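Local atomic coordinates of phytase (Citrobacter braakii, PDB entry 3ZHC), a protein that belongs to branch 2 of the histidine phosphatase superfamily, with helices packed against a central mixed beta sheet. Residues R85-S90 with E357-T362; G92-Q97 with G103-I108. The protein carries 2 engineered substitutions. All blocks are in the same frame, centred on the assembly; numbering follows the deposited sequence.

Contact 1: residues R85-S90 with E357-T362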
loop_
_atom_site.group_PDB
_atom_site.type_symbol
_atom_site.label_atom_id
_atom_site.label_comp_id
_atom_site.label_asym_id
_atom_site.label_seq_id
_atom_site.Cartn_x
_atom_site.Cartn_y
_atom_site.Cartn_z
ATOM N N ARG B 85 -0.023 19.089 -24.096
ATOM C CA ARG B 85 0.288 19.735 -25.398
ATOM C C ARG B 85 1.732 19.420 -25.816
ATOM O O ARG B 85 1.967 18.962 -26.921
ATOM C CB ARG B 85 0.095 21.257 -25.325
ATOM C CG ARG B 85 0.410 22.044 -26.642
ATOM C CD ARG B 85 0.658 23.545 -26.358
ATOM N NE ARG B 85 1.130 24.250 -27.560
ATOM C CZ ARG B 85 0.349 24.698 -28.569
ATOM N NH1 ARG B 85 -0.997 24.528 -28.561
ATOM N NH2 ARG B 85 0.918 25.329 -29.615
ATOM N N LEU B 86 2.675 19.679 -24.902
ATOM C CA LEU B 86 4.118 19.433 -25.138
ATOM C C LEU B 86 4.419 17.958 -25.370
ATOM O O LEU B 86 5.190 17.614 -26.270
ATOM C CB LEU B 86 4.963 19.959 -23.963
ATOM C CG LEU B 86 4.939 21.486 -23.739
ATOM C CD1 LEU B 86 5.416 21.857 -22.355
ATOM C CD2 LEU B 86 5.764 22.222 -24.842
ATOM N N TRP B 87 3.804 17.088 -24.561
ATOM C CA TRP B 87 4.036 15.645 -24.671
ATOM C C TRP B 87 3.425 15.072 -25.964
ATOM O O TRP B 87 4.101 14.340 -26.679
ATOM C CB TRP B 87 3.516 14.892 -23.437
ATOM C CG TRP B 87 4.023 13.512 -23.394
ATOM C CD1 TRP B 87 5.290 13.108 -23.027
ATOM C CD2 TRP B 87 3.311 12.336 -23.736
ATOM N NE1 TRP B 87 5.395 11.750 -23.121
ATOM C CE2 TRP B 87 4.195 11.245 -23.555
ATOM C CE3 TRP B 87 2.009 12.088 -24.178
ATOM C CZ2 TRP B 87 3.815 9.924 -23.800
ATOM C CZ3 TRP B 87 1.623 10.770 -24.425
ATOM C CH2 TRP B 87 2.525 9.704 -24.235
ATOM N N PHE B 88 2.163 15.411 -26.253
ATOM C CA PHE B 88 1.501 14.944 -27.504
ATOM C C PHE B 88 2.179 15.485 -28.788
ATOM O O PHE B 88 2.193 14.800 -29.824
ATOM C CB PHE B 88 -0.006 15.289 -27.538
ATOM C CG PHE B 88 -0.859 14.541 -26.504
ATOM C CD1 PHE B 88 -0.633 13.179 -26.187
ATOM C CD2 PHE B 88 -1.918 15.200 -25.866
ATOM C CE1 PHE B 88 -1.437 12.512 -25.238
ATOM C CE2 PHE B 88 -2.725 14.536 -24.920
ATOM C CZ PHE B 88 -2.482 13.192 -24.605
ATOM N N THR B 89 2.729 16.701 -28.704
ATOM C CA THR B 89 3.451 17.323 -29.825
ATOM C C THR B 89 4.808 16.635 -30.060
ATOM O O THR B 89 5.187 16.415 -31.210
ATOM C CB THR B 89 3.612 18.876 -29.623
ATOM O OG1 THR B 89 2.316 19.491 -29.588
ATOM C CG2 THR B 89 4.437 19.508 -30.749
ATOM N N SER B 90 5.520 16.294 -28.978
ATOM C CA SER B 90 6.824 15.606 -29.084
ATOM C C SER B 90 6.714 14.191 -29.689
ATOM O O SER B 90 7.669 13.708 -30.288
ATOM C CB SER B 90 7.519 15.519 -27.724
ATOM O OG SER B 90 6.867 14.592 -26.881
ATOM N N GLU B 357 -3.995 5.392 -24.700
ATOM C CA GLU B 357 -3.182 5.739 -25.871
ATOM C C GLU B 357 -3.189 4.627 -26.908
ATOM O O GLU B 357 -2.950 3.496 -26.568
ATOM C CB GLU B 357 -1.739 5.976 -25.440
ATOM C CG GLU B 357 -1.520 7.207 -24.569
ATOM C CD GLU B 357 -0.162 7.216 -23.882
ATOM O OE1 GLU B 357 0.712 6.389 -24.223
ATOM O OE2 GLU B 357 0.036 8.057 -22.985
ATOM N N LYS B 358 -3.468 4.977 -28.173
ATOM C CA LYS B 358 -3.410 4.033 -29.304
ATOM C C LYS B 358 -2.072 4.229 -30.026
ATOM O O LYS B 358 -1.840 5.280 -30.637
ATOM C CB LYS B 358 -4.564 4.235 -30.269
ATOM C CG LYS B 358 -4.637 3.186 -31.405
ATOM C CD LYS B 358 -5.841 3.437 -32.257
ATOM C CE LYS B 358 -5.918 2.512 -33.410
ATOM N NZ LYS B 358 -7.019 2.925 -34.361
ATOM N N TRP B 359 -1.208 3.208 -29.938
ATOM C CA TRP B 359 0.093 3.186 -30.592
ATOM C C TRP B 359 0.070 2.227 -31.790
ATOM O O TRP B 359 -0.492 1.121 -31.691
ATOM C CB TRP B 359 1.168 2.736 -29.611
ATOM C CG TRP B 359 1.428 3.687 -28.529
ATOM C CD1 TRP B 359 0.772 3.772 -27.334
ATOM C CD2 TRP B 359 2.422 4.709 -28.520
ATOM N NE1 TRP B 359 1.300 4.792 -26.576
ATOM C CE2 TRP B 359 2.318 5.385 -27.279
ATOM C CE3 TRP B 359 3.402 5.126 -29.444
ATOM C CZ2 TRP B 359 3.157 6.464 -26.930
ATOM C CZ3 TRP B 359 4.248 6.208 -29.097
ATOM C CH2 TRP B 359 4.113 6.858 -27.851
ATOM N N LYS B 360 0.675 2.648 -32.916
ATOM C CA LYS B 360 0.820 1.797 -34.109
ATOM C C LYS B 360 2.274 1.356 -34.186
ATOM O O LYS B 360 3.175 2.201 -34.176
ATOM C CB LYS B 360 0.437 2.531 -35.395
ATOM C CG LYS B 360 0.418 1.609 -36.663
ATOM C CD LYS B 360 0.110 2.366 -37.963
ATOM C CE LYS B 360 1.318 3.200 -38.448
ATOM N NZ LYS B 360 1.092 3.819 -39.819
ATOM N N ARG B 361 2.500 0.041 -34.258
ATOM C CA ARG B 361 3.845 -0.511 -34.439
ATOM C C ARG B 361 4.157 -0.347 -35.921
ATOM O O ARG B 361 3.404 -0.834 -36.769
ATOM C CB ARG B 361 3.892 -1.964 -34.024
ATOM C CG ARG B 361 5.277 -2.645 -34.121
ATOM C CD ARG B 361 5.139 -4.174 -33.953
ATOM N NE ARG B 361 5.276 -4.653 -32.583
ATOM C CZ ARG B 361 4.845 -5.846 -32.140
ATOM N NH1 ARG B 361 4.214 -6.728 -32.953
ATOM N NH2 ARG B 361 5.038 -6.168 -30.861
ATOM N N THR B 362 5.261 0.348 -36.223
ATOM C CA THR B 362 5.670 0.655 -37.619
ATOM C C THR B 362 5.971 -0.578 -38.467
ATOM O O THR B 362 5.573 -0.632 -39.639
ATOM C CB THR B 362 6.938 1.560 -37.656
ATOM O OG1 THR B 362 6.774 2.663 -36.764
ATOM C CG2 THR B 362 7.205 2.081 -39.080
#
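The carboxylate of E357 meets the six-membered end of the W87 indole, the two side chains approaching from opposite directions. Starting at CB, which points toward the helix, the glutamate places CG anti to its own carbonyl carbon (chi1 -67°) and then runs extended, a course that carries CD to 3.7 Å from W87 CH2. The two carboxylate oxygens have different tasks. OE2 lies 3.2 Å from W87 CH2 and 3.5 Å from W87 CZ3, an oblique approach with the ring and carboxylate planes 36° apart. The same oxygen forms a salt bridge with K395, whose ammonium group also makes a cation-pi contact with W87, so lysine, glutamate and indole share one cluster in which the opposite charges probably offset each other. OE1 instead accepts a hydrogen bond from W359 NE1 at 2.9 Å, on its anti side and 15° out of the carboxylate plane. Two different partners, one for each oxygen, should limit rotation of the group about its last bond.

Here the C-terminal end of helix 71-90 rests on the mixed sheet of the histidine phosphatase fold. Strand 353-361 runs between strands 28-38 and 366-375, antiparallel to both. Tryptophan suits W87, whose long ring reaches from the helix to the strand's side chains, and W359, whose ring gives both an N-H for E357 and an apolar edge for W87: W87 CH2 comes to 4.3 Å from W359 CZ2, near the plane of the W359 ring. F88 CE1 meets the W87 ring at its edge, in plane. In the last helical turn, R85 O accepts from both T89 N and T89 OG1, while S90 OG donates to W87 O at 2.8 Å.

Contact 2: residues G92-Q97 with G103-I108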
loop_
_atom_site.group_PDB
_atom_site.type_symbol
_atom_site.label_atom_id
_atom_site.label_comp_id
_atom_site.label_asym_id
_atom_site.label_seq_id
_atom_site.Cartn_x
_atom_site.Cartn_y
_atom_site.Cartn_z
ATOM N N GLY B 92 4.312 13.511 -31.950
ATOM C CA GLY B 92 3.685 13.710 -33.265
ATOM C C GLY B 92 2.166 13.562 -33.349
ATOM O O GLY B 92 1.616 13.592 -34.451
ATOM N N LEU B 93 1.479 13.401 -32.201
ATOM C CA LEU B 93 0.002 13.262 -32.179
ATOM C C LEU B 93 -0.672 14.532 -32.676
ATOM O O LEU B 93 -1.614 14.472 -33.468
ATOM C CB LEU B 93 -0.491 12.927 -30.768
ATOM C CG LEU B 93 -1.995 12.666 -30.586
ATOM C CD1 LEU B 93 -2.388 11.382 -31.286
ATOM C CD2 LEU B 93 -2.355 12.604 -29.123
ATOM N N LEU B 94 -0.180 15.673 -32.189
ATOM C CA LEU B 94 -0.614 17.000 -32.616
ATOM C C LEU B 94 0.577 17.656 -33.297
ATOM O O LEU B 94 1.706 17.546 -32.799
ATOM C CB LEU B 94 -1.066 17.836 -31.411
ATOM C CG LEU B 94 -2.185 17.245 -30.535
ATOM C CD1 LEU B 94 -2.379 18.071 -29.277
ATOM C CD2 LEU B 94 -3.490 17.133 -31.313
ATOM N N ASN B 95 0.344 18.334 -34.431
ATOM C CA ASN B 95 1.438 19.035 -35.159
ATOM C C ASN B 95 1.960 20.226 -34.353
ATOM O O ASN B 95 1.202 20.836 -33.596
ATOM C CB ASN B 95 0.994 19.480 -36.573
ATOM C CG ASN B 95 0.821 18.287 -37.549
ATOM O OD1 ASN B 95 0.296 17.218 -37.180
ATOM N ND2 ASN B 95 1.259 18.477 -38.790
ATOM N N ASN B 96 3.257 20.542 -34.507
ATOM C CA ASN B 96 3.892 21.655 -33.765
ATOM C C ASN B 96 3.526 22.988 -34.442
ATOM O O ASN B 96 4.332 23.606 -35.162
ATOM C CB ASN B 96 5.428 21.445 -33.632
ATOM C CG ASN B 96 6.058 22.262 -32.463
ATOM O OD1 ASN B 96 5.409 23.127 -31.849
ATOM N ND2 ASN B 96 7.331 21.973 -32.162
ATOM N N GLN B 97 2.284 23.404 -34.192
ATOM C CA GLN B 97 1.679 24.608 -34.777
ATOM C C GLN B 97 0.945 25.361 -33.668
ATOM O O GLN B 97 0.973 24.924 -32.508
ATOM C CB GLN B 97 0.739 24.214 -35.939
ATOM C CG GLN B 97 -0.417 23.219 -35.541
ATOM C CD GLN B 97 -1.131 22.547 -36.748
ATOM O OE1 GLN B 97 -0.534 22.353 -37.821
ATOM N NE2 GLN B 97 -2.403 22.183 -36.560
ATOM N N GLY B 103 -11.122 18.760 -36.412
ATOM C CA GLY B 103 -11.356 17.342 -36.163
ATOM C C GLY B 103 -10.231 16.584 -35.462
ATOM O O GLY B 103 -10.260 15.347 -35.438
ATOM N N GLN B 104 -9.248 17.298 -34.893
ATOM C CA GLN B 104 -8.132 16.657 -34.146
ATOM C C GLN B 104 -8.387 16.572 -32.641
ATOM O O GLN B 104 -7.979 15.598 -31.998
ATOM C CB GLN B 104 -6.810 17.396 -34.377
ATOM C CG GLN B 104 -6.203 17.210 -35.763
ATOM C CD GLN B 104 -5.517 15.851 -35.923
ATOM O OE1 GLN B 104 -4.293 15.745 -35.766
ATOM N NE2 GLN B 104 -6.309 14.795 -36.221
ATOM N N VAL B 105 -9.046 17.595 -32.090
ATOM C CA VAL B 105 -9.322 17.670 -30.666
ATOM C C VAL B 105 -10.810 17.874 -30.444
ATOM O O VAL B 105 -11.424 18.708 -31.091
ATOM C CB VAL B 105 -8.512 18.808 -29.976
ATOM C CG1 VAL B 105 -8.831 18.880 -28.474
ATOM C CG2 VAL B 105 -7.018 18.603 -30.176
ATOM N N ALA B 106 -11.369 17.082 -29.528
ATOM C CA ALA B 106 -12.757 17.196 -29.102
ATOM C C ALA B 106 -12.807 17.067 -27.570
ATOM O O ALA B 106 -12.029 16.317 -26.984
ATOM C CB ALA B 106 -13.606 16.150 -29.756
ATOM N N VAL B 107 -13.713 17.809 -26.936
ATOM C CA VAL B 107 -13.887 17.763 -25.474
ATOM C C VAL B 107 -15.355 17.529 -25.111
ATOM O O VAL B 107 -16.240 18.161 -25.674
ATOM C CB VAL B 107 -13.366 19.046 -24.798
ATOM C CG1 VAL B 107 -13.696 19.054 -23.275
ATOM C CG2 VAL B 107 -11.879 19.181 -25.024
ATOM N N ILE B 108 -15.580 16.604 -24.173
ATOM C CA ILE B 108 -16.895 16.313 -23.608
ATOM C C ILE B 108 -16.834 16.570 -22.111
ATOM O O ILE B 108 -15.873 16.175 -21.457
ATOM C CB ILE B 108 -17.296 14.853 -23.807
ATOM C CG1 ILE B 108 -17.436 14.522 -25.302
ATOM C CG2 ILE B 108 -18.607 14.547 -23.058
ATOM C CD1 ILE B 108 -17.597 13.055 -25.573
HETATM O O HOH W 1 -2.784 13.252 -35.726
#
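A Schellman motif at G92 ends helix 71-90 and opens the helix-to-strand connection that leads into strand 105-109, which pairs in parallel with strand 318-323 in the mixed sheet of this histidine phosphatase fold. Glycine suits position 92 because its phi is positive (82°), and G103, just ahead of the strand, also has a positive phi. Between these two points the chain loops round, bringing L94 and Q104 nearest to each other, with their CA atoms 7.7 Å apart. On the way, the loop's inverse gamma turn at N96 is closed by a weak bond from Q97 N to N95 O.

The apolar part of the contact is a single methyl pair. L94 CD2 touches V105 CG2 at 4.0 Å, and the two side chains cross at about a right angle. Leucine reaches this partner through its second branch, and its other neighbours include F88 of the helix just ended; the shorter, beta-branched valine fits an extended strand and also packs against P100 and I132. L93 and L94 are both buried; L93 turns its side chain to L30 and V33 of strand 28-38, so the loop packs on the sheet through L93 as well.

The polar part depends on solvent. Q104 is bent at its second torsion (chi2 -77°), which swings its amide toward the backbone of the loop, yet OE1 stops 3.8 Å from L93 O. Both are acceptors, so a direct bond is impossible, and one water donates to each: 2.8 Å from its oxygen to L93 O and 2.9 Å to Q104 OE1.

Contact 1 and contact 2 lie on the same side of the chain's centre, their own centres about 11 Å apart, and both reach the same mixed sheet. Along the sequence, contact 2 is nested inside the much longer loop that contact 1 closes. They meet where helix 71-90 gives way to the following loop: F88 O and L93 N, 2.8 Å apart, probably form a hydrogen bond. T89 CG2 packs on N96 CB at 3.6 Å, and R85 NH2 lies 2.9 Å from Q97 O. One helix end therefore faces strand 353-361 through W87 and the 92-97 loop through R85, F88 and T89.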